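Local coordinates for major capsid protein (Paramecium bursaria Chlorella virus 1, PDB 5TIP) that self-assembles as trimers into the large icosahedral capsid of the virus, forming its glycosylated outer shell, at residues I250-N255 with C368-I373; H256-L261 with I415-Y420; Q273-A278 with T346-Y351; K383-D388 with N405-L410. All blocks are in the same frame, centred on the assembly; numbering follows the deposited sequence.

Contact 1 (I250-N255 with C368-I373); sequences IRLNFN and CNFSRI. With HG (mercury (II) ion), chain T.
Phe254 and Phe370 meet as a T-shaped aromatic pair in the second of the two jelly-roll domains expected of this double-barrel capsid family, where the chain following strand 247-251 passes the turn after strand 368-369. The edge of Phe254 is directed at the face of Phe370, with centroids 6.0 Å apart and planes at 80°. Aromatic rings suit these buried places because one offers a CH edge and the other a pi face.

Apolar packing surrounds this pair. Phe254 CB lies 3.9 Å from Phe370 CD2, and the branched end of Leu252 comes up more loosely, CD1 reaching Phe370 CE2. Backbone also takes part: Phe370 CB sits against the carbonyl O of Phe254, and Asn255 CA also packs on Phe370 CB (3.6 Å).

The polar contribution comes from the turn. Asn369 OD1 accepts from Ser371 N at 3.1 Å, an Asx turn that bends the chain after Phe370. Ser371 packs its OG on Asn255 CB (3.4 Å); this OG accepts from His256 N and also bonds to Asn436 O. The turn also packs against a second subunit, Gln13 of that chain touching Ser371.

A mercury ion lies beside the Phe370 ring, 3.9 Å from CZ. Cys368 SG, anti to its backbone N (chi1 173°), binds the metal at 2.5 Å, and Ile373 CD1 approaches the same ion to 3.6 Å.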
# COMPACT_ATOMS: atom_id res chain seq x y z
N ILE A 250 12.75 -28.61 17.80
CA ILE A 250 13.56 -28.67 16.60
C ILE A 250 14.85 -27.90 16.86
O ILE A 250 14.82 -26.69 17.13
CB ILE A 250 12.81 -28.09 15.38
CG1 ILE A 250 11.69 -29.04 14.94
CG2 ILE A 250 13.77 -27.84 14.23
CD1 ILE A 250 10.39 -28.87 15.69
N ARG A 251 15.98 -28.60 16.79
CA ARG A 251 17.28 -27.98 16.97
C ARG A 251 17.60 -27.16 15.72
O ARG A 251 17.76 -27.72 14.63
CB ARG A 251 18.34 -29.05 17.21
CG ARG A 251 19.75 -28.54 17.46
CD ARG A 251 19.88 -27.87 18.82
NE ARG A 251 21.25 -27.44 19.10
CZ ARG A 251 22.16 -28.20 19.70
NH1 ARG A 251 21.84 -29.43 20.10
NH2 ARG A 251 23.38 -27.74 19.92
N LEU A 252 17.67 -25.84 15.87
CA LEU A 252 17.96 -24.98 14.74
C LEU A 252 19.45 -25.02 14.43
O LEU A 252 20.29 -25.11 15.33
CB LEU A 252 17.52 -23.54 15.03
CG LEU A 252 16.04 -23.31 15.35
CD1 LEU A 252 15.76 -21.83 15.61
CD2 LEU A 252 15.15 -23.83 14.24
N ASN A 253 19.73 -24.91 13.17
CA ASN A 253 21.06 -24.93 12.72
C ASN A 253 21.33 -23.77 11.77
O ASN A 253 21.49 -23.93 10.62
CB ASN A 253 21.37 -26.32 12.15
CG ASN A 253 22.68 -26.41 11.49
OD1 ASN A 253 23.59 -25.74 11.83
ND2 ASN A 253 22.78 -27.25 10.54
N PHE A 254 21.35 -22.58 12.34
CA PHE A 254 21.59 -21.34 11.63
C PHE A 254 22.88 -20.70 12.13
O PHE A 254 23.41 -21.06 13.18
CB PHE A 254 20.41 -20.39 11.80
CG PHE A 254 19.11 -20.94 11.29
CD1 PHE A 254 19.05 -21.60 10.07
CD2 PHE A 254 17.95 -20.82 12.04
CE1 PHE A 254 17.85 -22.12 9.61
CE2 PHE A 254 16.75 -21.33 11.58
CZ PHE A 254 16.70 -21.98 10.36
N ASN A 255 23.38 -19.73 11.36
CA ASN A 255 24.58 -18.99 11.72
C ASN A 255 24.41 -17.54 11.30
O ASN A 255 23.39 -17.16 10.72
CB ASN A 255 25.83 -19.60 11.07
CG ASN A 255 26.12 -21.01 11.56
OD1 ASN A 255 25.98 -21.98 10.82
ND2 ASN A 255 26.55 -21.12 12.82
N CYS A 368 20.32 -11.19 15.38
CA CYS A 368 20.80 -12.13 16.37
C CYS A 368 21.88 -12.99 15.74
O CYS A 368 21.66 -13.59 14.69
CB CYS A 368 19.68 -13.01 16.91
SG CYS A 368 20.29 -14.31 17.97
N ASN A 369 23.04 -13.05 16.39
CA ASN A 369 24.19 -13.78 15.86
C ASN A 369 24.05 -15.24 16.27
O ASN A 369 24.37 -15.62 17.40
CB ASN A 369 25.49 -13.18 16.36
CG ASN A 369 26.69 -13.60 15.52
OD1 ASN A 369 26.65 -14.63 14.85
ND2 ASN A 369 27.75 -12.80 15.56
N PHE A 370 23.56 -16.07 15.35
CA PHE A 370 23.44 -17.50 15.60
C PHE A 370 24.78 -18.23 15.59
O PHE A 370 24.83 -19.39 16.00
CB PHE A 370 22.50 -18.14 14.58
CG PHE A 370 21.05 -18.00 14.93
CD1 PHE A 370 20.37 -16.83 14.68
CD2 PHE A 370 20.36 -19.06 15.51
CE1 PHE A 370 19.03 -16.70 15.00
CE2 PHE A 370 19.02 -18.94 15.83
CZ PHE A 370 18.36 -17.76 15.57
N SER A 371 25.85 -17.58 15.13
CA SER A 371 27.17 -18.20 15.19
C SER A 371 27.73 -18.23 16.61
O SER A 371 28.69 -18.97 16.86
CB SER A 371 28.15 -17.46 14.28
OG SER A 371 27.73 -17.50 12.93
N ARG A 372 27.16 -17.45 17.53
CA ARG A 372 27.61 -17.43 18.91
C ARG A 372 26.65 -18.15 19.86
O ARG A 372 26.79 -18.03 21.08
CB ARG A 372 27.84 -16.00 19.38
CG ARG A 372 28.83 -15.25 18.51
CD ARG A 372 30.14 -16.01 18.46
NE ARG A 372 30.74 -16.18 19.78
CZ ARG A 372 31.65 -17.11 20.06
NH1 ARG A 372 32.05 -17.95 19.12
NH2 ARG A 372 32.15 -17.20 21.28
N ILE A 373 25.69 -18.89 19.33
CA ILE A 373 24.70 -19.61 20.13
C ILE A 373 24.93 -21.10 19.91
O ILE A 373 24.82 -21.59 18.78
CB ILE A 373 23.27 -19.20 19.77
CG1 ILE A 373 23.10 -17.69 19.87
CG2 ILE A 373 22.28 -19.92 20.68
CD1 ILE A 373 21.77 -17.19 19.39
HG HG T . 18.47 -15.81 18.89

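Contact 2 (H256-L261 with I415-Y420)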
# COMPACT_ATOMS: atom_id res chain seq x y z
N HIS A 256 25.42 -16.72 11.63
CA HIS A 256 25.53 -15.32 11.22
C HIS A 256 24.47 -14.45 11.90
O HIS A 256 23.49 -14.98 12.45
CB HIS A 256 25.42 -15.20 9.70
CG HIS A 256 26.46 -15.99 8.96
ND1 HIS A 256 26.14 -16.94 8.02
CD2 HIS A 256 27.81 -15.96 9.03
CE1 HIS A 256 27.25 -17.47 7.54
NE2 HIS A 256 28.28 -16.89 8.13
N PRO A 257 24.63 -13.13 11.89
CA PRO A 257 23.56 -12.25 12.39
C PRO A 257 22.30 -12.39 11.55
O PRO A 257 22.29 -12.08 10.36
CB PRO A 257 24.17 -10.85 12.27
CG PRO A 257 25.64 -11.08 12.34
CD PRO A 257 25.87 -12.38 11.63
N THR A 258 21.23 -12.85 12.19
CA THR A 258 19.99 -13.21 11.51
C THR A 258 18.93 -12.15 11.77
O THR A 258 18.72 -11.73 12.91
CB THR A 258 19.49 -14.58 11.99
OG1 THR A 258 20.48 -15.57 11.68
CG2 THR A 258 18.19 -14.95 11.31
N LYS A 259 18.25 -11.72 10.70
CA LYS A 259 17.21 -10.70 10.82
C LYS A 259 15.92 -11.27 11.38
O LYS A 259 15.29 -10.66 12.25
CB LYS A 259 16.95 -10.06 9.46
CG LYS A 259 18.19 -9.62 8.71
CD LYS A 259 17.84 -9.10 7.33
CE LYS A 259 16.93 -7.89 7.42
NZ LYS A 259 16.62 -7.33 6.08
N TYR A 260 15.50 -12.43 10.89
CA TYR A 260 14.22 -13.00 11.30
C TYR A 260 14.22 -14.49 11.00
O TYR A 260 15.05 -15.00 10.25
CB TYR A 260 13.05 -12.31 10.58
CG TYR A 260 13.12 -12.36 9.07
CD1 TYR A 260 12.61 -13.45 8.37
CD2 TYR A 260 13.70 -11.33 8.35
CE1 TYR A 260 12.68 -13.50 6.99
CE2 TYR A 260 13.77 -11.37 6.97
CZ TYR A 260 13.25 -12.46 6.29
OH TYR A 260 13.32 -12.51 4.92
N LEU A 261 13.27 -15.19 11.63
CA LEU A 261 12.96 -16.58 11.32
C LEU A 261 11.56 -16.67 10.75
O LEU A 261 10.63 -16.02 11.25
CB LEU A 261 13.07 -17.46 12.57
CG LEU A 261 14.42 -17.52 13.29
CD1 LEU A 261 14.34 -18.49 14.45
CD2 LEU A 261 15.53 -17.91 12.33
N ILE A 415 11.84 -24.28 7.92
CA ILE A 415 12.29 -23.16 8.74
C ILE A 415 13.33 -22.39 7.95
O ILE A 415 14.33 -22.95 7.50
CB ILE A 415 12.85 -23.64 10.09
CG1 ILE A 415 11.84 -24.53 10.80
CG2 ILE A 415 13.20 -22.44 10.96
CD1 ILE A 415 12.36 -25.13 12.09
N TYR A 416 13.10 -21.09 7.78
CA TYR A 416 13.98 -20.22 7.03
C TYR A 416 14.60 -19.17 7.94
O TYR A 416 13.99 -18.75 8.93
CB TYR A 416 13.24 -19.53 5.88
CG TYR A 416 12.64 -20.49 4.88
CD1 TYR A 416 13.41 -21.04 3.87
CD2 TYR A 416 11.30 -20.86 4.96
CE1 TYR A 416 12.87 -21.93 2.96
CE2 TYR A 416 10.75 -21.74 4.06
CZ TYR A 416 11.54 -22.28 3.06
OH TYR A 416 11.00 -23.16 2.16
N ALA A 417 15.81 -18.76 7.60
CA ALA A 417 16.51 -17.70 8.32
C ALA A 417 17.17 -16.77 7.31
O ALA A 417 17.82 -17.24 6.37
CB ALA A 417 17.56 -18.27 9.28
N LYS A 418 17.00 -15.47 7.51
CA LYS A 418 17.61 -14.46 6.66
C LYS A 418 18.72 -13.81 7.47
O LYS A 418 18.47 -13.21 8.51
CB LYS A 418 16.59 -13.42 6.21
CG LYS A 418 16.92 -12.76 4.88
CD LYS A 418 16.97 -13.78 3.76
CE LYS A 418 16.53 -13.19 2.43
NZ LYS A 418 17.19 -11.89 2.13
N ASN A 419 19.95 -13.91 6.98
CA ASN A 419 21.11 -13.40 7.69
C ASN A 419 21.84 -12.39 6.82
O ASN A 419 21.60 -12.27 5.62
CB ASN A 419 22.06 -14.53 8.10
CG ASN A 419 22.70 -15.21 6.91
OD1 ASN A 419 22.15 -16.17 6.36
ND2 ASN A 419 23.87 -14.72 6.51
N TYR A 420 22.76 -11.66 7.45
CA TYR A 420 23.65 -10.75 6.75
C TYR A 420 25.02 -11.38 6.55
O TYR A 420 25.44 -12.25 7.31
CB TYR A 420 23.80 -9.43 7.52
CG TYR A 420 22.64 -8.47 7.35
CD1 TYR A 420 22.44 -7.80 6.16
CD2 TYR A 420 21.75 -8.24 8.39
CE1 TYR A 420 21.39 -6.92 6.00
CE2 TYR A 420 20.70 -7.36 8.24
CZ TYR A 420 20.52 -6.71 7.04
OH TYR A 420 19.47 -5.83 6.89
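Lys259 and Tyr420 both start with CG anti to the carbonyl carbon (chi1 -48° and -79°), and their side chains cross at about a right angle. The aliphatic part of the lysine passes the ring, CG lying 3.4 Å from Tyr420 CE2; a bend at chi3 then places CE, and NZ makes a weak hydrogen bond to Tyr420 OH, which also bonds to Arg362 O. Tyr260, with CG between N and the carbonyl carbon (chi1 58°), lies alongside Lys418, whose CB stands over one face of its ring, 3.8 Å from the centroid, a CH-pi contact.

The antiparallel pairing is interrupted by a classic-type beta bulge, Lys259 and Tyr260 opposite Lys418, which explains why both side chains turn to the same side. Lys259 N donates to Lys418 O at 2.7 Å and Tyr420 N to Pro257 O at 3.0 Å, whereas Lys418 N to Tyr260 O is long and weak. Thr258 and Asn419 form a non-hydrogen-bonded pair. On that face Ala417 CB, small enough to fit, touches Leu261 CD2 at 3.7 Å.

Glu228 forms salt bridges with both lysines, and Lys259 NZ also bonds to Pro359 O and Gly361 O, which probably offsets the cost of burying like charges. Strand 412-426 runs between strands 257-266 and 223-237, with Trp111 of helix 109-119 against Tyr260 and Lys418, and strands 350-354 and 368-369 also pair with 257-266.

Contact 3 (Q273-A278 with T346-Y351); sequences QYTALA and TPAGVY
Tyr274 and Val350 cross obliquely, the ring reaching the valine through its CD2 atom, 3.5 Å from Val350 CG2, with CE2 slightly farther off. CG anti to the carbonyl carbon (chi1 -61°) sets the ring on this valine, while Tyr274 CB rests near Gly349 O. Tyrosine suits the place: its ring packs on Val350 while its hydroxyl reaches Asp110 OD1.

Thr275 turns its methyl to the opposing segment: CG2 lies 3.4 Å from Ala348 O and 3.9 Å from Ala348 CB.

Gly349 CA faces the Tyr274 carbonyl O (3.7 Å). The positive phi of Gly349 (95°) is readily adopted by glycine, and a beta carbon here would run into Tyr274 O. Water 1 joins the two backbones, donating to Tyr274 O at 2.9 Å and Gly349 O at 2.7 Å, although its protons may be shared with other acceptors. Water 2 links Tyr274 O to Tyr351 OH, weakly at the latter.

The glycine belongs to a type II beta turn, Pro347 to Val350, that leads into strand 350-354 and is closed by a weak bond from Val350 N to Pro347 O. Ala348 is second and Gly349 third; glycine at the third position, with positive phi, is favoured in type II turns.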
# COMPACT_ATOMS: atom_id res chain seq x y z
N GLN A 273 0.36 -25.53 0.20
CA GLN A 273 -0.68 -25.87 1.17
C GLN A 273 -0.08 -25.79 2.57
O GLN A 273 0.65 -26.69 2.99
CB GLN A 273 -1.27 -27.25 0.90
CG GLN A 273 -2.44 -27.57 1.81
CD GLN A 273 -2.81 -29.04 1.83
OE1 GLN A 273 -2.44 -29.79 0.92
NE2 GLN A 273 -3.53 -29.46 2.86
N TYR A 274 -0.39 -24.72 3.28
CA TYR A 274 0.11 -24.51 4.64
C TYR A 274 -0.97 -24.70 5.69
O TYR A 274 -0.67 -24.58 6.89
CB TYR A 274 0.70 -23.10 4.77
CG TYR A 274 1.87 -22.84 3.84
CD1 TYR A 274 2.81 -23.83 3.57
CD2 TYR A 274 2.05 -21.60 3.25
CE1 TYR A 274 3.88 -23.59 2.73
CE2 TYR A 274 3.12 -21.35 2.41
CZ TYR A 274 4.03 -22.35 2.15
OH TYR A 274 5.09 -22.11 1.32
N THR A 275 -2.20 -25.00 5.29
CA THR A 275 -3.31 -25.18 6.22
C THR A 275 -4.04 -26.46 5.87
O THR A 275 -3.81 -27.09 4.83
CB THR A 275 -4.26 -23.98 6.19
OG1 THR A 275 -4.64 -23.71 4.83
CG2 THR A 275 -3.60 -22.75 6.78
N ALA A 276 -4.95 -26.85 6.76
CA ALA A 276 -5.72 -28.07 6.56
C ALA A 276 -6.87 -27.84 5.59
O ALA A 276 -7.43 -26.75 5.49
CB ALA A 276 -6.27 -28.57 7.90
N LEU A 277 -7.21 -28.90 4.85
CA LEU A 277 -8.36 -28.85 3.95
C LEU A 277 -9.64 -29.12 4.73
O LEU A 277 -9.66 -29.96 5.63
CB LEU A 277 -8.20 -29.86 2.82
CG LEU A 277 -6.91 -29.80 2.00
CD1 LEU A 277 -6.90 -30.87 0.92
CD2 LEU A 277 -6.72 -28.42 1.40
N ALA A 278 -10.70 -28.41 4.37
CA ALA A 278 -11.98 -28.54 5.07
C ALA A 278 -13.11 -28.24 4.10
O ALA A 278 -12.91 -27.64 3.04
CB ALA A 278 -12.05 -27.61 6.29
N THR A 346 -0.65 -11.66 6.35
CA THR A 346 -0.01 -12.94 6.10
C THR A 346 -1.04 -14.05 6.21
O THR A 346 -1.75 -14.14 7.22
CB THR A 346 1.14 -13.19 7.09
OG1 THR A 346 2.17 -12.21 6.88
CG2 THR A 346 1.72 -14.57 6.89
N PRO A 347 -1.16 -14.91 5.20
CA PRO A 347 -2.13 -16.01 5.28
C PRO A 347 -1.78 -16.97 6.41
O PRO A 347 -0.62 -17.08 6.83
CB PRO A 347 -2.01 -16.69 3.91
CG PRO A 347 -0.65 -16.32 3.42
CD PRO A 347 -0.41 -14.93 3.93
N ALA A 348 -2.80 -17.66 6.91
CA ALA A 348 -2.60 -18.61 7.99
C ALA A 348 -1.64 -19.71 7.57
O ALA A 348 -1.58 -20.10 6.40
CB ALA A 348 -3.94 -19.21 8.42
N GLY A 349 -0.88 -20.21 8.54
CA GLY A 349 0.09 -21.26 8.28
C GLY A 349 1.50 -20.77 8.03
O GLY A 349 2.41 -21.60 7.93
N VAL A 350 1.70 -19.46 7.91
CA VAL A 350 3.03 -18.87 7.75
C VAL A 350 3.32 -18.05 8.99
O VAL A 350 2.50 -17.21 9.40
CB VAL A 350 3.12 -18.01 6.48
CG1 VAL A 350 4.52 -17.47 6.31
CG2 VAL A 350 2.71 -18.82 5.26
N TYR A 351 4.48 -18.28 9.59
CA TYR A 351 4.82 -17.68 10.88
C TYR A 351 6.15 -16.95 10.78
O TYR A 351 7.01 -17.28 9.97
CB TYR A 351 4.88 -18.74 11.98
CG TYR A 351 3.65 -19.62 12.03
CD1 TYR A 351 2.54 -19.25 12.77
CD2 TYR A 351 3.59 -20.82 11.32
CE1 TYR A 351 1.41 -20.04 12.82
CE2 TYR A 351 2.47 -21.62 11.36
CZ TYR A 351 1.38 -21.23 12.11
OH TYR A 351 0.26 -22.02 12.16
O HOH W 1 1.66 -24.09 8.56
O HOH W 2 -0.57 -24.51 10.11

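Contact 4 (K383-D388 with N405-L410); sequences KTCSID and NTATLL. With BGC (beta-D-glucopyranose), chain H; BGC (beta-D-glucopyranose), chain G.
Asn405 and Cys385 meet where strand 376-387 passes a short 3-10 segment, and the asparagine side chain leads from this junction to a glycan. Its CB lies 3.5 Å from Cys385 O and almost as near Ile387 O, packed against the strand's backbone. CG, set between the backbone N and the carbonyl carbon (chi1 72°), carries the amide. From there the amide points to the sugar, with OD1 2.6 Å from its C1. ND2 is joined covalently to that C1 of a beta-D-glucopyranose at 1.4 Å, the N-glycosidic link, made through the side-chain amide of asparagine; the sequence Asn-Thr-Ala is not the usual Asn-X-Ser/Thr sequon. The sugar also approaches Asp388, whose OD1 is 3.4 Å from its C6 and bonds to Thr390 OG1.

The backbone of the same residue holds the junction. Asn405 N donates to Ile387 O at 2.8 Å, in the carbonyl plane, and Asn405 CA makes a CA-H...O contact of 3.3 Å with Cys385 O. That oxygen is buried without a conventional hydrogen-bond partner. Cys385 is the centre of an inverse gamma turn, and its compact thiol packs against the 3-10 segment, SG touching Ala407 CB at 3.7 Å.

A second glucose sits by the strand, its O6 accepting from Asp388 N at 3.0 Å and its ring oxygen near Ile387 CG2; Gly397 O also bonds to this glycan. Together the two segments form an N-glycosylation site on the capsid protein, with a host-attached glucose linked directly to Asn405 and a neighbouring glycan resting on the strand.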
# COMPACT_ATOMS: atom_id res chain seq x y z
N LYS A 383 -2.09 -28.07 17.77
CA LYS A 383 -3.48 -28.20 18.16
C LYS A 383 -3.92 -29.66 18.07
O LYS A 383 -3.26 -30.50 17.45
CB LYS A 383 -4.37 -27.34 17.27
CG LYS A 383 -4.01 -25.86 17.26
CD LYS A 383 -4.90 -25.10 16.30
CE LYS A 383 -4.50 -23.63 16.22
NZ LYS A 383 -5.32 -22.90 15.21
N THR A 384 -5.04 -29.96 18.71
CA THR A 384 -5.64 -31.28 18.60
C THR A 384 -6.46 -31.33 17.32
O THR A 384 -7.51 -30.67 17.22
CB THR A 384 -6.51 -31.58 19.82
OG1 THR A 384 -5.71 -31.51 21.01
CG2 THR A 384 -7.11 -32.97 19.71
N CYS A 385 -5.99 -32.10 16.34
CA CYS A 385 -6.65 -32.19 15.04
C CYS A 385 -7.86 -33.12 15.15
O CYS A 385 -7.92 -34.21 14.58
CB CYS A 385 -5.67 -32.67 13.98
SG CYS A 385 -4.08 -31.81 14.02
N SER A 386 -8.86 -32.65 15.91
CA SER A 386 -10.02 -33.47 16.24
C SER A 386 -11.30 -33.02 15.57
O SER A 386 -12.32 -33.71 15.69
CB SER A 386 -10.23 -33.47 17.77
OG SER A 386 -10.41 -32.16 18.26
N ILE A 387 -11.29 -31.89 14.85
CA ILE A 387 -12.50 -31.38 14.22
C ILE A 387 -12.77 -32.16 12.94
O ILE A 387 -11.85 -32.48 12.18
CB ILE A 387 -12.37 -29.88 13.92
CG1 ILE A 387 -12.01 -29.11 15.19
CG2 ILE A 387 -13.67 -29.35 13.33
CD1 ILE A 387 -11.81 -27.63 14.93
N ASP A 388 -14.04 -32.48 12.70
CA ASP A 388 -14.43 -33.12 11.45
C ASP A 388 -14.29 -32.10 10.33
O ASP A 388 -15.01 -31.10 10.30
CB ASP A 388 -15.87 -33.64 11.55
CG ASP A 388 -16.35 -34.32 10.27
OD1 ASP A 388 -15.59 -34.39 9.28
OD2 ASP A 388 -17.51 -34.78 10.26
N ASN A 405 -9.16 -32.48 11.31
CA ASN A 405 -8.40 -33.73 11.36
C ASN A 405 -7.49 -33.90 10.14
O ASN A 405 -6.57 -34.72 10.18
CB ASN A 405 -9.34 -34.93 11.46
CG ASN A 405 -10.08 -35.20 10.17
OD1 ASN A 405 -10.45 -34.29 9.44
ND2 ASN A 405 -10.26 -36.48 9.87
N THR A 406 -7.74 -33.15 9.07
CA THR A 406 -6.88 -33.23 7.89
C THR A 406 -5.56 -32.51 8.08
O THR A 406 -4.71 -32.57 7.19
CB THR A 406 -7.60 -32.63 6.68
OG1 THR A 406 -7.96 -31.27 6.96
CG2 THR A 406 -8.86 -33.43 6.35
N ALA A 407 -5.36 -31.85 9.22
CA ALA A 407 -4.11 -31.15 9.49
C ALA A 407 -2.94 -32.09 9.73
O ALA A 407 -1.79 -31.64 9.73
CB ALA A 407 -4.28 -30.23 10.70
N THR A 408 -3.20 -33.38 9.94
CA THR A 408 -2.13 -34.35 10.15
C THR A 408 -1.27 -34.56 8.91
O THR A 408 -0.21 -35.17 9.01
CB THR A 408 -2.71 -35.69 10.60
OG1 THR A 408 -3.69 -36.14 9.65
CG2 THR A 408 -3.36 -35.54 11.97
N LEU A 409 -1.70 -34.06 7.75
CA LEU A 409 -0.90 -34.16 6.54
C LEU A 409 0.17 -33.07 6.45
O LEU A 409 1.04 -33.16 5.58
CB LEU A 409 -1.80 -34.10 5.30
CG LEU A 409 -2.84 -35.20 5.13
CD1 LEU A 409 -3.55 -35.07 3.80
CD2 LEU A 409 -2.19 -36.57 5.26
N LEU A 410 0.12 -32.07 7.32
CA LEU A 410 1.11 -31.00 7.34
C LEU A 410 2.35 -31.49 8.10
O LEU A 410 2.61 -31.13 9.25
CB LEU A 410 0.53 -29.74 7.98
CG LEU A 410 -0.76 -29.19 7.36
CD1 LEU A 410 -1.28 -28.01 8.18
CD2 LEU A 410 -0.55 -28.79 5.91
C2 BGC H . -10.21 -38.04 8.12
C3 BGC H . -10.94 -38.61 6.91
C4 BGC H . -12.44 -38.61 7.15
C5 BGC H . -12.92 -37.26 7.67
C6 BGC H . -14.41 -37.32 7.99
C1 BGC H . -10.83 -36.70 8.56
O2 BGC H . -8.83 -37.83 7.79
O3 BGC H . -10.56 -39.98 6.69
O4 BGC H . -13.11 -38.90 5.92
O5 BGC H . -12.21 -36.86 8.83
O6 BGC H . -14.63 -38.28 9.03
C2 BGC G . -17.39 -28.56 17.22
C3 BGC G . -18.11 -29.77 17.81
C4 BGC G . -17.66 -31.02 17.08
C5 BGC G . -16.14 -31.14 17.11
C6 BGC G . -15.68 -32.39 16.36
C1 BGC G . -15.88 -28.77 17.17
O2 BGC G . -17.68 -27.40 18.02
O3 BGC G . -19.51 -29.61 17.62
O4 BGC G . -18.25 -32.18 17.69
O5 BGC G . -15.55 -29.99 16.50
O6 BGC G . -15.98 -32.25 14.97

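How the contacts relate
From the N terminus, the chain first enters contact 1 at 250-255 and runs straight into contact 2 at 256-261. It next forms 273-278, and contact 3 closes the first loop at 346-351. Contact 1 closes at 368-373, around contact 3. Contact 4 then opens and closes within a short span before contact 2 closes at 415-420, enclosing contacts 3 and 4 and crossing contact 1. Contacts 1 and 2 touch, and join strands 257-266, 368-369 and 412-426 of one sheet to the chain after strand 247-251; both reach the second subunit. Contacts 3 and 4 also touch, joining the loop after strand 257-266 to the glycosylated region.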